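Local coordinates for peptidyl tryptophan dihydroxylase (PDB 7CTQ), which probably uses its bound FAD to dihydroxylate a tryptophan of a target peptide, a step essential for biogenesis of the tryptophylquinone cofactor, at residues Val159-Val164 against Val239-Ser244. Residues are numbered along the deposited sequence; the frame is centred on the assembly and turned at random.
Sequences VSLLNV and VHARSS. With FAD (flavin-adenine dinucleotide), chain C.
Ser160 and Leu162 pair with Arg242 and His240 as the two hydrogen-bonded rungs of an antiparallel ladder, joining strands 158-166 and 238-243 in the mixed sheet beside the flavin. Ser160 N reaches Arg242 O at 2.7 Å, almost straight (173°), while Arg242 N returns to Ser160 O; Leu162 and His240 repeat the pattern. Strand 193-201 pairs with the far side of 158-166.

On the face bearing Ser160, Leu162, His240 and Arg242, the first and last of these meet the dimethylbenzene end of FAD. The Arg242 guanidinium lies with one face against FAD C7M, 3.4 Å above its plane toward the rim, and Arg242 NH1 sits above the C7-C8 bond, 3.2 Å from FAD C7. Bends at chi2 and chi3 (-149° and -116°) shape the chain. Ser160 CB meets the same methyl at 3.6 Å, and Ser160 OG shares a hydrogen bond of 3.0 Å with Ser244 OG and another with Thr199. Leu162 and His240 lie side by side, pointing the same way, Leu162 CD2 3.8 Å from His240 CD2.

On the other face Leu161 CD2 packs on Ala241 CB at 3.7 Å. An alanine at Arg242 would probably open a gap over the face of the flavin's dimethylbenzene ring and leave its C7M methyl without its flat cationic neighbour. The ladder thus sets a positive charge against the flavin's apolar end, where it may modestly polarise the ring.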
loop_
_atom_site.group_PDB
_atom_site.type_symbol
_atom_site.label_atom_id
_atom_site.label_comp_id
_atom_site.label_asym_id
_atom_site.label_seq_id
_atom_site.Cartn_x
_atom_site.Cartn_y
_atom_site.Cartn_z
ATOM N N VAL A 159 -4.813 -4.871 16.177
ATOM C CA VAL A 159 -4.677 -6.300 15.921
ATOM C C VAL A 159 -5.907 -6.785 15.166
ATOM O O VAL A 159 -7.039 -6.376 15.454
ATOM C CB VAL A 159 -4.461 -7.103 17.228
ATOM C CG1 VAL A 159 -4.515 -8.590 16.968
ATOM C CG2 VAL A 159 -3.111 -6.777 17.835
ATOM N N SER A 160 -5.680 -7.634 14.172
ATOM C CA SER A 160 -6.761 -8.279 13.449
ATOM C C SER A 160 -6.725 -9.757 13.824
ATOM O O SER A 160 -5.695 -10.415 13.656
ATOM C CB SER A 160 -6.614 -8.064 11.939
ATOM O OG SER A 160 -6.810 -6.684 11.607
ATOM N N LEU A 161 -7.820 -10.251 14.397
ATOM C CA LEU A 161 -7.942 -11.653 14.790
ATOM C C LEU A 161 -8.774 -12.389 13.751
ATOM O O LEU A 161 -9.864 -11.936 13.389
ATOM C CB LEU A 161 -8.596 -11.791 16.165
ATOM C CG LEU A 161 -8.015 -10.992 17.327
ATOM C CD1 LEU A 161 -8.902 -11.178 18.544
ATOM C CD2 LEU A 161 -6.585 -11.423 17.611
ATOM N N LEU A 162 -8.279 -13.538 13.304
ATOM C CA LEU A 162 -8.839 -14.235 12.160
ATOM C C LEU A 162 -9.270 -15.652 12.543
ATOM O O LEU A 162 -8.525 -16.378 13.210
ATOM C CB LEU A 162 -7.813 -14.264 11.024
ATOM C CG LEU A 162 -8.050 -15.347 9.979
ATOM C CD1 LEU A 162 -9.123 -14.889 9.012
ATOM C CD2 LEU A 162 -6.764 -15.673 9.257
ATOM N N ASN A 163 -10.474 -16.037 12.126
ATOM C CA ASN A 163 -10.934 -17.421 12.194
ATOM C C ASN A 163 -11.100 -17.949 10.778
ATOM O O ASN A 163 -11.658 -17.262 9.914
ATOM C CB ASN A 163 -12.259 -17.541 12.946
ATOM C CG ASN A 163 -12.086 -17.634 14.457
ATOM O OD1 ASN A 163 -12.929 -17.151 15.204
ATOM N ND2 ASN A 163 -11.010 -18.277 14.911
ATOM N N VAL A 164 -10.609 -19.164 10.540
ATOM C CA VAL A 164 -10.692 -19.815 9.239
ATOM C C VAL A 164 -11.242 -21.218 9.451
ATOM O O VAL A 164 -10.748 -21.953 10.311
ATOM C CB VAL A 164 -9.319 -19.885 8.547
ATOM C CG1 VAL A 164 -9.435 -20.664 7.254
ATOM C CG2 VAL A 164 -8.775 -18.480 8.279
ATOM N N VAL A 239 -7.299 -20.174 14.503
ATOM C CA VAL A 239 -7.239 -18.848 15.116
ATOM C C VAL A 239 -5.878 -18.246 14.797
ATOM O O VAL A 239 -4.843 -18.877 15.046
ATOM C CB VAL A 239 -7.454 -18.887 16.645
ATOM C CG1 VAL A 239 -7.691 -17.479 17.180
ATOM C CG2 VAL A 239 -8.624 -19.779 17.016
ATOM N N HIS A 240 -5.879 -17.034 14.239
ATOM C CA HIS A 240 -4.647 -16.330 13.900
ATOM C C HIS A 240 -4.768 -14.874 14.321
ATOM O O HIS A 240 -5.852 -14.281 14.255
ATOM C CB HIS A 240 -4.332 -16.377 12.401
ATOM C CG HIS A 240 -4.274 -17.756 11.824
ATOM N ND1 HIS A 240 -3.101 -18.471 11.718
ATOM C CD2 HIS A 240 -5.242 -18.543 11.294
ATOM C CE1 HIS A 240 -3.348 -19.641 11.156
ATOM N NE2 HIS A 240 -4.640 -19.708 10.887
ATOM N N ALA A 241 -3.646 -14.298 14.747
ATOM C CA ALA A 241 -3.594 -12.906 15.166
ATOM C C ALA A 241 -2.570 -12.172 14.303
ATOM O O ALA A 241 -1.429 -12.623 14.164
ATOM C CB ALA A 241 -3.257 -12.807 16.657
ATOM N N ARG A 242 -2.994 -11.058 13.699
ATOM C CA ARG A 242 -2.168 -10.261 12.797
ATOM C C ARG A 242 -2.045 -8.853 13.352
ATOM O O ARG A 242 -3.060 -8.223 13.676
ATOM C CB ARG A 242 -2.769 -10.185 11.386
ATOM C CG ARG A 242 -2.870 -11.514 10.648
ATOM C CD ARG A 242 -2.728 -11.353 9.117
ATOM N NE ARG A 242 -3.953 -11.746 8.415
ATOM C CZ ARG A 242 -4.406 -11.192 7.288
ATOM N NH1 ARG A 242 -3.713 -10.237 6.665
ATOM N NH2 ARG A 242 -5.538 -11.626 6.747
ATOM N N SER A 243 -0.819 -8.350 13.439
ATOM C CA SER A 243 -0.647 -6.921 13.661
ATOM C C SER A 243 -1.138 -6.175 12.427
ATOM O O SER A 243 -0.699 -6.456 11.306
ATOM C CB SER A 243 0.808 -6.581 13.954
ATOM O OG SER A 243 0.969 -5.169 14.102
ATOM N N SER A 244 -2.089 -5.261 12.624
ATOM C CA SER A 244 -2.621 -4.451 11.535
ATOM C C SER A 244 -2.424 -2.963 11.805
ATOM O O SER A 244 -3.155 -2.129 11.260
ATOM C CB SER A 244 -4.095 -4.771 11.306
ATOM O OG SER A 244 -4.822 -4.558 12.499
HETATM P PA FAD C . 2.888 -9.417 0.916
HETATM O O1A FAD C . 1.688 -9.494 0.057
HETATM O O2A FAD C . 2.615 -9.784 2.368
HETATM O O5B FAD C . 4.036 -10.242 0.253
HETATM C C5B FAD C . 5.177 -10.691 1.011
HETATM C C4B FAD C . 5.627 -11.984 0.384
HETATM O O4B FAD C . 6.902 -12.365 0.949
HETATM C C3B FAD C . 4.690 -13.181 0.580
HETATM O O3B FAD C . 4.646 -13.970 -0.606
HETATM C C2B FAD C . 5.321 -13.921 1.766
HETATM O O2B FAD C . 5.081 -15.328 1.746
HETATM C C1B FAD C . 6.804 -13.658 1.507
HETATM N N9A FAD C . 7.699 -13.747 2.652
HETATM C C8A FAD C . 7.491 -13.351 3.943
HETATM N N7A FAD C . 8.504 -13.556 4.749
HETATM C C5A FAD C . 9.437 -14.165 3.930
HETATM C C6A FAD C . 10.733 -14.665 4.170
HETATM N N6A FAD C . 11.337 -14.626 5.356
HETATM N N1A FAD C . 11.411 -15.212 3.126
HETATM C C2A FAD C . 10.815 -15.257 1.932
HETATM N N3A FAD C . 9.596 -14.819 1.595
HETATM C C4A FAD C . 8.957 -14.280 2.637
HETATM N N1 FAD C . -5.506 -5.576 1.129
HETATM C C2 FAD C . -6.558 -5.545 0.256
HETATM O O2 FAD C . -6.432 -5.127 -0.896
HETATM N N3 FAD C . -7.796 -5.999 0.659
HETATM C C4 FAD C . -8.108 -6.510 1.903
HETATM O O4 FAD C . -9.249 -6.898 2.143
HETATM C C4X FAD C . -6.989 -6.540 2.825
HETATM N N5 FAD C . -7.199 -7.002 4.029
HETATM C C5X FAD C . -6.130 -7.029 4.911
HETATM C C6 FAD C . -6.337 -7.513 6.203
HETATM C C7 FAD C . -5.301 -7.546 7.131
HETATM C C7M FAD C . -5.559 -8.077 8.516
HETATM C C8 FAD C . -4.028 -7.082 6.763
HETATM C C8M FAD C . -2.882 -7.112 7.740
HETATM C C9 FAD C . -3.816 -6.604 5.474
HETATM C C9A FAD C . -4.855 -6.568 4.552
HETATM N N10 FAD C . -4.668 -6.094 3.237
HETATM C C10 FAD C . -5.723 -6.049 2.348
HETATM C "C1'" FAD C . -3.369 -5.558 2.823
HETATM C "C2'" FAD C . -2.575 -6.478 1.910
HETATM O "O2'" FAD C . -2.480 -7.795 2.451
HETATM C "C3'" FAD C . -1.176 -5.887 1.744
HETATM O "O3'" FAD C . -1.325 -4.501 1.457
HETATM C "C4'" FAD C . -0.318 -6.509 0.648
HETATM O "O4'" FAD C . -0.441 -7.934 0.636
HETATM C "C5'" FAD C . 1.130 -6.109 0.808
HETATM O "O5'" FAD C . 1.857 -6.550 -0.348
HETATM P P FAD C . 3.376 -6.886 -0.261
HETATM O O1P FAD C . 4.090 -5.607 0.200
HETATM O O2P FAD C . 3.854 -7.500 -1.530
HETATM O O3P FAD C . 3.449 -7.933 0.931
#